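Side-chain contacts in actin binding protein family protein (PDB 6K2F), which probably binds actin monomers and restrains their polymerisation through ADF-homology domains, of which this chain holds the N-terminal one of twinfilin: residues A[12-15]-A[16-19]; A[42-45]-A[46-49]; A[69-73]-A[74-78]; A[95-98]-A[99-103]; A[120-123]-A[124-127]. All blocks are in the same frame, centred on the assembly; numbering follows the deposited sequence.

In the fold
Along the chain the five contacts follow in series within one ADF-homology domain, a mixed sheet with helices on both sides. Contact 1 is the end of helix 6-18 with the residue after it, contact 2 the loop and first turn of helix 45-49, contact 3 a hairpin leading into strand 77-85, contact 4 part of helix 92-101 and the residues after it, and contact 5 the loop between strand 114-120 and helix 127-137. Contacts 1 and 3 touch, their centres about 10 Å apart; contact 2 touches both contact 3 and contact 5, each with centres about 17 Å away. Contacts 1 and 4 lie on opposite sides of the chain's centre. Contacts 1, 2 and 3 also meet the second subunit, whereas contacts 4 and 5 do not.

Contact 1: residues A[12-15]-A[16-19]; sequences FKDM and NSSG
D14 O takes both S18 N and the hydroxyl S18 OG, the latter at 2.9 Å, and the two donors arrive from opposite faces of the carbonyl plane. S18 OG stands beside its own backbone N (chi1 -51°), which turns it back along the helix to the preceding turn; there it also lies 3.3 Å from the carboxylate oxygen D14 OD1. One residue earlier, S17 OG lies 3.0 Å from K13 O and 3.2 Å from D14 O, and its single proton could serve either. The backbone bonds place all this at the C-terminal end of helix 6-18: N16 N binds F12 O at 2.8 Å, and G19 N still reaches M15 O at 2.8 Å, although G19 has already left the helix with a positive phi of 64°. In the ADF-homology fold this first long helix packs on the sheet. Apolar contact is slight: N16 CB approaches F12 CE2 to 4.1 Å, and the F12 ring goes on to meet W80. The amide of N16 is buried and fully engaged. N16 OD1 accepts from Y78 N and W80 NE1, while N16 ND2 donates to T75 OG1 and, at 2.9 Å, to a water that itself donates to K13 O. S17 packs on V92 of the second subunit and S18 on K95 of that subunit.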
loop_
_atom_site.group_PDB
_atom_site.type_symbol
_atom_site.label_atom_id
_atom_site.label_comp_id
_atom_site.label_asym_id
_atom_site.label_seq_id
_atom_site.Cartn_x
_atom_site.Cartn_y
_atom_site.Cartn_z
ATOM N N PHE A 12 7.297 -10.270 -6.850
ATOM C CA PHE A 12 6.009 -10.033 -7.534
ATOM C C PHE A 12 4.953 -10.976 -6.978
ATOM O O PHE A 12 3.871 -10.513 -6.577
ATOM C CB PHE A 12 6.114 -10.205 -9.046
ATOM C CG PHE A 12 4.775 -9.987 -9.694
ATOM C CD1 PHE A 12 4.349 -8.700 -9.987
ATOM C CD2 PHE A 12 3.922 -11.048 -9.912
ATOM C CE1 PHE A 12 3.102 -8.503 -10.557
ATOM C CE2 PHE A 12 2.667 -10.836 -10.455
ATOM C CZ PHE A 12 2.266 -9.563 -10.770
ATOM N N LYS A 13 5.242 -12.276 -6.949
ATOM C CA LYS A 13 4.243 -13.266 -6.479
ATOM C C LYS A 13 3.878 -12.980 -5.026
ATOM O O LYS A 13 2.710 -13.130 -4.694
ATOM C CB LYS A 13 4.784 -14.683 -6.629
ATOM C CG LYS A 13 4.838 -15.158 -8.068
ATOM C CD LYS A 13 5.516 -16.515 -8.207
ATOM C CE LYS A 13 5.060 -17.345 -9.393
ATOM N NZ LYS A 13 4.586 -16.513 -10.525
ATOM N N ASP A 14 4.858 -12.590 -4.209
ATOM C CA ASP A 14 4.628 -12.251 -2.786
ATOM C C ASP A 14 3.692 -11.042 -2.696
ATOM O O ASP A 14 2.676 -11.122 -1.973
ATOM C CB ASP A 14 5.934 -12.016 -2.037
ATOM C CG ASP A 14 5.688 -11.866 -0.546
ATOM O OD1 ASP A 14 4.903 -12.671 -0.016
ATOM O OD2 ASP A 14 6.238 -10.922 0.054
ATOM N N MET A 15 3.989 -9.965 -3.418
ATOM C CA MET A 15 3.150 -8.743 -3.380
ATOM C C MET A 15 1.768 -9.039 -3.968
ATOM O O MET A 15 0.758 -8.560 -3.406
ATOM C CB MET A 15 3.812 -7.601 -4.144
ATOM C CG MET A 15 3.141 -6.277 -3.861
ATOM S SD MET A 15 3.990 -4.849 -4.594
ATOM C CE MET A 15 5.540 -4.870 -3.697
ATOM N N ASN A 16 1.700 -9.868 -5.008
ATOM C CA ASN A 16 0.432 -10.256 -5.667
ATOM C C ASN A 16 -0.439 -11.042 -4.681
ATOM O O ASN A 16 -1.636 -10.757 -4.567
ATOM C CB ASN A 16 0.685 -11.077 -6.930
ATOM C CG ASN A 16 -0.584 -11.396 -7.686
ATOM O OD1 ASN A 16 -1.356 -10.497 -8.018
ATOM N ND2 ASN A 16 -0.832 -12.671 -7.929
ATOM N N SER A 17 0.126 -12.031 -3.999
ATOM C CA SER A 17 -0.648 -12.934 -3.121
ATOM C C SER A 17 -0.973 -12.252 -1.785
ATOM O O SER A 17 -1.982 -12.650 -1.177
ATOM C CB SER A 17 0.090 -14.234 -2.935
ATOM O OG SER A 17 1.291 -14.026 -2.202
ATOM N N SER A 18 -0.124 -11.337 -1.297
ATOM C CA SER A 18 -0.237 -10.749 0.069
ATOM C C SER A 18 -0.887 -9.372 -0.007
ATOM O O SER A 18 -1.325 -8.887 1.032
ATOM C CB SER A 18 1.106 -10.686 0.733
ATOM O OG SER A 18 1.760 -11.948 0.675
ATOM N N GLY A 19 -0.913 -8.745 -1.190
ATOM C CA GLY A 19 -1.538 -7.426 -1.385
ATOM C C GLY A 19 -0.852 -6.325 -0.593
ATOM O O GLY A 19 -1.459 -5.262 -0.445
HETATM O O HOH W 1 0.977 -14.737 -6.874
#

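Contact 2: residues A[42-45]-A[46-49]; sequences TSDF and DADL
D44 O accepts from D48 N at 3.0 Å and F45 O, weakly, from L49 N, as the loop after strand 32-39 winds into the first turn of helix 45-49. D44 CG lies anti to the backbone N (chi1 -171°), which carries OD1 over this turn to A47 N. That bond, 3.1 Å, is almost straight (175° at the hydrogen), the donor standing well above the carboxylate plane. On that same face A47 CB lies 3.6 Å from D44 CG. D44 OD1 and D46 OD2 are 4.5 Å apart, a like-charge pair whose cost the N-terminal end of the helix dipole may offset. D48 holds T42 with both oxygens on their syn sides: T42 N donates to OD2 at 2.8 Å and T42 OG1 to OD1 at 2.7 Å. With its proton spent on D48, T42 OG1 accepts from D44 N. D48 OD2 also forms a salt bridge with R22 NE; the same arginine donates to T42 O. Apolar contact falls to F45, whose ring has L49 CG over one face, toward the rim, and L49 CD1 3.7 Å from its CE2; F66 meets the same ring at a steep angle. S43 OG hydrogen-bonds E117 and R106 of the second subunit, and D44 packs on that R106. An ST turn at T42 running into an Asp N-cap at D44 thus starts this short helix of the ADF-homology fold.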
loop_
_atom_site.group_PDB
_atom_site.type_symbol
_atom_site.label_atom_id
_atom_site.label_comp_id
_atom_site.label_asym_id
_atom_site.label_seq_id
_atom_site.Cartn_x
_atom_site.Cartn_y
_atom_site.Cartn_z
ATOM N N THR A 42 -0.054 2.731 -0.221
ATOM C CA THR A 42 -1.166 2.897 0.733
ATOM C C THR A 42 -2.371 2.099 0.220
ATOM O O THR A 42 -2.257 1.396 -0.798
ATOM C CB THR A 42 -1.516 4.383 0.936
ATOM O OG1 THR A 42 -2.148 4.862 -0.245
ATOM C CG2 THR A 42 -0.311 5.242 1.256
ATOM N N SER A 43 -3.503 2.249 0.868
ATOM C CA SER A 43 -4.767 1.638 0.414
ATOM C C SER A 43 -5.423 2.524 -0.662
ATOM O O SER A 43 -6.528 2.157 -1.093
ATOM C CB SER A 43 -5.673 1.427 1.571
ATOM O OG SER A 43 -6.049 2.672 2.118
ATOM N N ASP A 44 -4.832 3.678 -1.013
ATOM C CA ASP A 44 -5.409 4.669 -1.973
ATOM C C ASP A 44 -4.697 4.556 -3.322
ATOM O O ASP A 44 -3.615 5.131 -3.497
ATOM C CB ASP A 44 -5.336 6.097 -1.419
ATOM C CG ASP A 44 -6.083 7.149 -2.237
ATOM O OD1 ASP A 44 -6.350 6.899 -3.450
ATOM O OD2 ASP A 44 -6.402 8.207 -1.651
ATOM N N PHE A 45 -5.290 3.804 -4.243
ATOM C CA PHE A 45 -4.737 3.543 -5.594
ATOM C C PHE A 45 -4.473 4.872 -6.303
ATOM O O PHE A 45 -3.405 5.068 -6.887
ATOM C CB PHE A 45 -5.729 2.685 -6.377
ATOM C CG PHE A 45 -5.446 2.576 -7.850
ATOM C CD1 PHE A 45 -4.564 1.623 -8.317
ATOM C CD2 PHE A 45 -6.062 3.409 -8.766
ATOM C CE1 PHE A 45 -4.326 1.476 -9.671
ATOM C CE2 PHE A 45 -5.816 3.264 -10.121
ATOM C CZ PHE A 45 -4.943 2.309 -10.570
ATOM N N ASP A 46 -5.452 5.773 -6.251
ATOM C CA ASP A 46 -5.383 7.051 -7.004
ATOM C C ASP A 46 -4.178 7.871 -6.529
ATOM O O ASP A 46 -3.385 8.316 -7.382
ATOM C CB ASP A 46 -6.676 7.845 -6.841
ATOM C CG ASP A 46 -7.871 7.226 -7.552
ATOM O OD1 ASP A 46 -7.683 6.552 -8.585
ATOM O OD2 ASP A 46 -8.987 7.415 -7.063
ATOM N N ALA A 47 -4.039 8.059 -5.214
ATOM C CA ALA A 47 -2.910 8.795 -4.604
ATOM C C ALA A 47 -1.603 8.099 -4.981
ATOM O O ALA A 47 -0.623 8.771 -5.342
ATOM C CB ALA A 47 -3.069 8.839 -3.107
ATOM N N ASP A 48 -1.586 6.771 -4.926
ATOM C CA ASP A 48 -0.326 6.023 -5.109
ATOM C C ASP A 48 0.180 6.170 -6.552
ATOM O O ASP A 48 1.400 6.029 -6.771
ATOM C CB ASP A 48 -0.462 4.552 -4.718
ATOM C CG ASP A 48 -0.570 4.279 -3.221
ATOM O OD1 ASP A 48 -0.590 5.249 -2.389
ATOM O OD2 ASP A 48 -0.649 3.070 -2.888
ATOM N N LEU A 49 -0.700 6.442 -7.521
ATOM C CA LEU A 49 -0.235 6.588 -8.921
ATOM C C LEU A 49 0.840 7.675 -8.983
ATOM O O LEU A 49 1.787 7.534 -9.775
ATOM C CB LEU A 49 -1.412 6.903 -9.849
ATOM C CG LEU A 49 -2.266 5.692 -10.225
ATOM C CD1 LEU A 49 -3.572 6.132 -10.865
ATOM C CD2 LEU A 49 -1.487 4.765 -11.146
#

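Contact 3: residues A[69-73]-A[74-78]; sequences ETRDD and ITNGY
R71 and D72 face Y78 and G77 in a tight antiparallel hairpin of strands 71-72 and 77-85, whose connection carries a G1 beta bulge: N76, with positive phi, and G77 both face D72. In this hairpin of the ADF-homology sheet, D72 and G77 form the hydrogen-bonded pair, D72 N giving to G77 O at 2.9 Å and G77 N to D72 O at 3.2 Å. R71 and Y78 are the non-hydrogen-bonded pair. G77 O is gripped twice, for R71 NE also donates to it at 2.9 Å; the oxygen lies in the guanidinium plane, and NE comes from the face opposite to D72 N. The arginine reaches this place because its chain folds back at chi2 and chi3 (-71° and -65°). R71 NH2 adds a weak bond to N76 O. D72 points the other way, to the side of the sheet where S112 holds OD2; its OD1 accepts from I74 N at 3.2 Å, the donor standing above the carboxylate plane. A water sits between Y78 O, D72 OD2 (2.8 Å from each) and T75 OG1; its protons cannot serve every acceptor in reach. R67 offers a cation-pi contact to the Y78 ring, and M96 of the second subunit packs on R71 and Y78. Directly over the centre of the Y78 ring sits R71 CD, in a CH-pi contact 3.7 Å from the centroid.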
loop_
_atom_site.group_PDB
_atom_site.type_symbol
_atom_site.label_atom_id
_atom_site.label_comp_id
_atom_site.label_asym_id
_atom_site.label_seq_id
_atom_site.Cartn_x
_atom_site.Cartn_y
_atom_site.Cartn_z
ATOM N N GLU A 69 -6.632 -2.210 -7.578
ATOM C CA GLU A 69 -7.539 -2.652 -6.486
ATOM C C GLU A 69 -8.429 -3.816 -6.924
ATOM O O GLU A 69 -9.259 -4.255 -6.121
ATOM C CB GLU A 69 -8.408 -1.478 -6.044
ATOM C CG GLU A 69 -7.636 -0.410 -5.298
ATOM C CD GLU A 69 -6.885 -0.945 -4.096
ATOM O OE1 GLU A 69 -7.517 -1.576 -3.228
ATOM O OE2 GLU A 69 -5.666 -0.797 -4.072
ATOM N N THR A 70 -8.290 -4.276 -8.167
ATOM C CA THR A 70 -9.148 -5.344 -8.721
ATOM C C THR A 70 -8.478 -6.684 -8.422
ATOM O O THR A 70 -7.303 -6.844 -8.746
ATOM C CB THR A 70 -9.426 -5.108 -10.209
ATOM O OG1 THR A 70 -10.192 -3.904 -10.282
ATOM C CG2 THR A 70 -10.198 -6.241 -10.845
ATOM N N ARG A 71 -9.204 -7.587 -7.790
ATOM C CA ARG A 71 -8.669 -8.945 -7.519
ATOM C C ARG A 71 -8.631 -9.749 -8.827
ATOM O O ARG A 71 -9.436 -9.486 -9.739
ATOM C CB ARG A 71 -9.466 -9.623 -6.404
ATOM C CG ARG A 71 -9.269 -8.996 -5.029
ATOM C CD ARG A 71 -7.905 -9.236 -4.407
ATOM N NE ARG A 71 -7.679 -10.645 -4.110
ATOM C CZ ARG A 71 -8.053 -11.263 -2.991
ATOM N NH1 ARG A 71 -8.683 -10.603 -2.032
ATOM N NH2 ARG A 71 -7.785 -12.550 -2.833
ATOM N N ASP A 72 -7.690 -10.686 -8.900
ATOM C CA ASP A 72 -7.525 -11.669 -10.002
ATOM C C ASP A 72 -7.846 -13.059 -9.450
ATOM O O ASP A 72 -7.008 -13.611 -8.701
ATOM C CB ASP A 72 -6.109 -11.602 -10.576
ATOM C CG ASP A 72 -5.880 -12.526 -11.758
ATOM O OD1 ASP A 72 -6.854 -13.185 -12.189
ATOM O OD2 ASP A 72 -4.729 -12.566 -12.236
ATOM N N ASP A 73 -9.014 -13.589 -9.793
ATOM C CA ASP A 73 -9.478 -14.903 -9.262
ATOM C C ASP A 73 -8.496 -16.005 -9.670
ATOM O O ASP A 73 -8.285 -16.937 -8.867
ATOM C CB ASP A 73 -10.914 -15.208 -9.690
ATOM C CG ASP A 73 -11.945 -14.331 -8.995
ATOM O OD1 ASP A 73 -11.822 -14.125 -7.765
ATOM O OD2 ASP A 73 -12.857 -13.853 -9.688
ATOM N N ILE A 74 -7.880 -15.868 -10.844
ATOM C CA ILE A 74 -7.008 -16.917 -11.451
ATOM C C ILE A 74 -5.799 -17.171 -10.543
ATOM O O ILE A 74 -5.403 -18.332 -10.434
ATOM C CB ILE A 74 -6.626 -16.535 -12.898
ATOM C CG1 ILE A 74 -7.883 -16.530 -13.778
ATOM C CG2 ILE A 74 -5.537 -17.452 -13.439
ATOM C CD1 ILE A 74 -7.685 -16.070 -15.202
ATOM N N THR A 75 -5.241 -16.136 -9.914
ATOM C CA THR A 75 -3.998 -16.209 -9.106
ATOM C C THR A 75 -4.303 -15.937 -7.631
ATOM O O THR A 75 -3.330 -15.925 -6.821
ATOM C CB THR A 75 -2.970 -15.184 -9.587
ATOM O OG1 THR A 75 -3.484 -13.881 -9.287
ATOM C CG2 THR A 75 -2.672 -15.310 -11.065
ATOM N N ASN A 76 -5.564 -15.614 -7.302
ATOM C CA ASN A 76 -5.976 -15.338 -5.896
ATOM C C ASN A 76 -5.200 -14.112 -5.429
ATOM O O ASN A 76 -4.949 -13.960 -4.225
ATOM C CB ASN A 76 -5.734 -16.544 -4.984
ATOM C CG ASN A 76 -6.415 -16.442 -3.642
ATOM O OD1 ASN A 76 -5.923 -16.985 -2.645
ATOM N ND2 ASN A 76 -7.564 -15.797 -3.623
ATOM N N GLY A 77 -4.848 -13.273 -6.392
ATOM C CA GLY A 77 -4.084 -12.046 -6.158
ATOM C C GLY A 77 -4.820 -10.857 -6.749
ATOM O O GLY A 77 -6.018 -10.754 -6.531
ATOM N N TYR A 78 -4.115 -10.051 -7.523
ATOM C CA TYR A 78 -4.624 -8.773 -8.067
ATOM C C TYR A 78 -4.339 -8.691 -9.568
ATOM O O TYR A 78 -3.413 -9.343 -10.085
ATOM C CB TYR A 78 -3.943 -7.618 -7.346
ATOM C CG TYR A 78 -4.524 -7.272 -6.002
ATOM C CD1 TYR A 78 -5.617 -6.427 -5.922
ATOM C CD2 TYR A 78 -3.984 -7.745 -4.815
ATOM C CE1 TYR A 78 -6.145 -6.030 -4.709
ATOM C CE2 TYR A 78 -4.501 -7.349 -3.588
ATOM C CZ TYR A 78 -5.596 -6.502 -3.533
ATOM O OH TYR A 78 -6.158 -6.075 -2.349
HETATM O O HOH W 2 -2.555 -11.908 -10.626
#

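Contact 4: residues A[95-98]-A[99-103]; sequences KMLY and SSTKA
K95 O, M96 O and L97 O accept from S99 N, S100 N and T101 N in ordinary helical register, the first of these bonds, S99 N to K95 O, measuring 2.8 Å. The ladder then weakens: K102 N makes a weak bond to Y98 O, 3.3 Å. Two hydroxyls double the rungs at M96 and L97. S100 OG lies between its backbone N and carbonyl carbon (chi1 65°), which turns it back to M96 O at 3.0 Å; S100 N holds the same oxygen from the opposite face of the carbonyl plane. T101 does likewise by another torsion, its OG1 beside the backbone N (chi1 -60°), donating to L97 O at 2.7 Å while T101 N comes from the other face. Each of these carbonyl oxygens therefore has two donors, and each hydroxyl spends its proton on a main-chain oxygen of the same helix. The side chains of L97 and T101 run side by side in the same direction, L97 CD1 coming to 4.2 Å from T101 OG1. The long helix between the fourth and fifth main strands is the chief actin-binding helix of ADF/cofilin proteins, and this one occupies that place; a comparable role here is probable. Its inner side lies on the sheet. L97 and T101 pack on I28 of strand 23-29, Y98 OH binds I28 N, and Y63 of strand 62-68 meets the Y98 ring and gives its hydroxyl to Y98 O.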
loop_
_atom_site.group_PDB
_atom_site.type_symbol
_atom_site.label_atom_id
_atom_site.label_comp_id
_atom_site.label_asym_id
_atom_site.label_seq_id
_atom_site.Cartn_x
_atom_site.Cartn_y
_atom_site.Cartn_z
ATOM N N LYS A 95 16.079 1.331 -26.261
ATOM C CA LYS A 95 14.625 1.472 -26.495
ATOM C C LYS A 95 14.085 0.178 -27.088
ATOM O O LYS A 95 13.001 -0.262 -26.645
ATOM C CB LYS A 95 14.314 2.621 -27.445
ATOM C CG LYS A 95 14.597 3.990 -26.881
ATOM C CD LYS A 95 13.935 5.087 -27.682
ATOM C CE LYS A 95 14.503 5.253 -29.059
ATOM N NZ LYS A 95 13.812 6.359 -29.769
ATOM N N MET A 96 14.824 -0.438 -28.009
ATOM C CA MET A 96 14.367 -1.685 -28.671
ATOM C C MET A 96 14.343 -2.802 -27.623
ATOM O O MET A 96 13.354 -3.551 -27.573
ATOM C CB MET A 96 15.271 -2.103 -29.834
ATOM C CG MET A 96 15.204 -1.190 -31.057
ATOM S SD MET A 96 13.526 -0.841 -31.691
ATOM C CE MET A 96 13.199 0.736 -30.906
ATOM N N LEU A 97 15.386 -2.896 -26.799
ATOM C CA LEU A 97 15.459 -3.938 -25.748
ATOM C C LEU A 97 14.298 -3.756 -24.770
ATOM O O LEU A 97 13.624 -4.742 -24.462
ATOM C CB LEU A 97 16.785 -3.835 -24.999
ATOM C CG LEU A 97 17.091 -5.022 -24.092
ATOM C CD1 LEU A 97 17.244 -6.305 -24.897
ATOM C CD2 LEU A 97 18.347 -4.757 -23.282
ATOM N N TYR A 98 14.034 -2.544 -24.283
ATOM C CA TYR A 98 12.936 -2.338 -23.307
ATOM C C TYR A 98 11.579 -2.565 -23.965
ATOM O O TYR A 98 10.689 -3.125 -23.334
ATOM C CB TYR A 98 13.012 -0.964 -22.646
ATOM C CG TYR A 98 13.887 -0.986 -21.426
ATOM C CD1 TYR A 98 15.263 -0.848 -21.522
ATOM C CD2 TYR A 98 13.334 -1.199 -20.183
ATOM C CE1 TYR A 98 16.052 -0.876 -20.379
ATOM C CE2 TYR A 98 14.096 -1.212 -19.037
ATOM C CZ TYR A 98 15.468 -1.079 -19.136
ATOM O OH TYR A 98 16.270 -1.110 -18.018
ATOM N N SER A 99 11.408 -2.118 -25.199
ATOM C CA SER A 99 10.111 -2.269 -25.902
ATOM C C SER A 99 9.828 -3.757 -26.147
ATOM O O SER A 99 8.707 -4.212 -25.826
ATOM C CB SER A 99 10.111 -1.455 -27.175
ATOM O OG SER A 99 8.941 -1.713 -27.937
ATOM N N SER A 100 10.796 -4.508 -26.674
ATOM C CA SER A 100 10.609 -5.946 -27.027
ATOM C C SER A 100 10.445 -6.798 -25.754
ATOM O O SER A 100 9.753 -7.834 -25.812
ATOM C CB SER A 100 11.729 -6.465 -27.882
ATOM O OG SER A 100 12.949 -6.461 -27.164
ATOM N N THR A 101 11.042 -6.382 -24.638
ATOM C CA THR A 101 11.053 -7.170 -23.368
ATOM C C THR A 101 9.748 -6.943 -22.585
ATOM O O THR A 101 9.444 -7.779 -21.699
ATOM C CB THR A 101 12.324 -6.852 -22.571
ATOM O OG1 THR A 101 13.450 -7.209 -23.373
ATOM C CG2 THR A 101 12.373 -7.540 -21.229
ATOM N N LYS A 102 8.946 -5.924 -22.920
ATOM C CA LYS A 102 7.618 -5.695 -22.274
ATOM C C LYS A 102 6.805 -6.990 -22.258
ATOM O O LYS A 102 6.121 -7.253 -21.254
ATOM C CB LYS A 102 6.773 -4.657 -23.022
ATOM C CG LYS A 102 7.080 -3.198 -22.743
ATOM C CD LYS A 102 5.979 -2.279 -23.257
ATOM C CE LYS A 102 5.904 -2.222 -24.772
ATOM N NZ LYS A 102 4.899 -1.232 -25.235
ATOM N N ALA A 103 6.818 -7.752 -23.349
ATOM C CA ALA A 103 5.941 -8.934 -23.531
ATOM C C ALA A 103 6.336 -10.027 -22.535
ATOM O O ALA A 103 5.499 -10.905 -22.255
ATOM C CB ALA A 103 6.005 -9.441 -24.951
#

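Contact 5: residues A[120-123]-A[124-127]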
loop_
_atom_site.group_PDB
_atom_site.type_symbol
_atom_site.label_atom_id
_atom_site.label_comp_id
_atom_site.label_asym_id
_atom_site.label_seq_id
_atom_site.Cartn_x
_atom_site.Cartn_y
_atom_site.Cartn_z
ATOM N N GLY A 120 4.914 4.852 -22.006
ATOM C CA GLY A 120 5.045 6.311 -21.862
ATOM C C GLY A 120 6.468 6.731 -22.140
ATOM O O GLY A 120 7.358 5.895 -21.995
ATOM N N THR A 121 6.669 7.971 -22.577
ATOM C CA THR A 121 8.026 8.457 -22.962
ATOM C C THR A 121 8.450 9.630 -22.090
ATOM O O THR A 121 9.598 10.047 -22.219
ATOM C CB THR A 121 8.065 8.811 -24.451
ATOM O OG1 THR A 121 7.261 9.977 -24.670
ATOM C CG2 THR A 121 7.585 7.654 -25.310
ATOM N N VAL A 122 7.545 10.171 -21.282
ATOM C CA VAL A 122 7.834 11.336 -20.393
ATOM C C VAL A 122 7.154 11.044 -19.054
ATOM O O VAL A 122 6.183 10.250 -19.019
ATOM C CB VAL A 122 7.352 12.657 -21.016
ATOM C CG1 VAL A 122 8.108 13.018 -22.271
ATOM C CG2 VAL A 122 5.883 12.594 -21.342
ATOM N N PHE A 123 7.636 11.655 -17.989
ATOM C CA PHE A 123 7.057 11.489 -16.638
ATOM C C PHE A 123 5.565 11.819 -16.644
ATOM O O PHE A 123 4.773 11.135 -15.946
ATOM C CB PHE A 123 7.754 12.387 -15.633
ATOM C CG PHE A 123 9.135 11.964 -15.196
ATOM C CD1 PHE A 123 9.938 11.135 -15.959
ATOM C CD2 PHE A 123 9.634 12.468 -14.006
ATOM C CE1 PHE A 123 11.195 10.784 -15.518
ATOM C CE2 PHE A 123 10.896 12.111 -13.565
ATOM C CZ PHE A 123 11.665 11.269 -14.319
ATOM N N SER A 124 5.161 12.813 -17.413
ATOM C CA SER A 124 3.771 13.321 -17.436
ATOM C C SER A 124 2.834 12.298 -18.107
ATOM O O SER A 124 1.601 12.494 -18.038
ATOM C CB SER A 124 3.713 14.681 -18.089
ATOM O OG SER A 124 4.110 14.641 -19.454
ATOM N N ASP A 125 3.363 11.241 -18.718
ATOM C CA ASP A 125 2.539 10.096 -19.190
ATOM C C ASP A 125 2.082 9.207 -18.037
ATOM O O ASP A 125 1.237 8.300 -18.277
ATOM C CB ASP A 125 3.261 9.241 -20.221
ATOM C CG ASP A 125 3.418 9.917 -21.567
ATOM O OD1 ASP A 125 2.568 10.799 -21.930
ATOM O OD2 ASP A 125 4.411 9.574 -22.259
ATOM N N PHE A 126 2.616 9.428 -16.847
ATOM C CA PHE A 126 2.320 8.617 -15.651
ATOM C C PHE A 126 1.733 9.520 -14.580
ATOM O O PHE A 126 1.264 10.634 -14.882
ATOM C CB PHE A 126 3.587 7.843 -15.282
ATOM C CG PHE A 126 4.092 6.982 -16.412
ATOM C CD1 PHE A 126 3.426 5.822 -16.773
ATOM C CD2 PHE A 126 5.242 7.308 -17.118
ATOM C CE1 PHE A 126 3.863 5.026 -17.820
ATOM C CE2 PHE A 126 5.703 6.485 -18.145
ATOM C CZ PHE A 126 5.016 5.349 -18.499
ATOM N N GLY A 127 1.736 9.036 -13.342
ATOM C CA GLY A 127 0.948 9.660 -12.278
ATOM C C GLY A 127 -0.544 9.513 -12.526
ATOM O O GLY A 127 -0.979 8.888 -13.512
HETATM O O HOH W 3 4.742 10.357 -24.738
#
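G120 ends strand 114-120 against D125 and F126, at the start of the loop that, in this ADF-homology domain, leads through a short 3-10 turn to the C-terminal helix 127-137. Its CA lies 3.5 Å from F126 CZ and 3.8 Å from D125 CB, so the returning chain presses close on the glycine, whose backbone still pairs with A84 and I86 in the sheet. T121 follows, and its N donates to D125 OD2 at 2.8 Å, on the lone pair directed away from the other carboxylate oxygen. The D125 side chain gets there with CG beside its own backbone N (chi1 -71°), which aims the carboxylate back along the loop. T121 OG1 shares a water with this group; the water donates to D125 OD2 at 2.6 Å. V122 N adds a longer, weak bond to the same OD2, so one carboxylate oxygen gathers two successive amides and a water, a cluster of donors that would be expected to stabilise its negative charge. V122 CG2 lies 3.3 Å from S124 OG and 3.5 Å from D125 OD2. The first bond of the turn runs from D125 N to V122 O, 3.0 Å. The F123 ring meets Y85 edge-to-face and touches L56; the F126 ring packs on L83 and Y85 of strand 77-85. At the backbone, F123 O takes F126 N at 2.9 Å, the donor standing above the carbonyl plane.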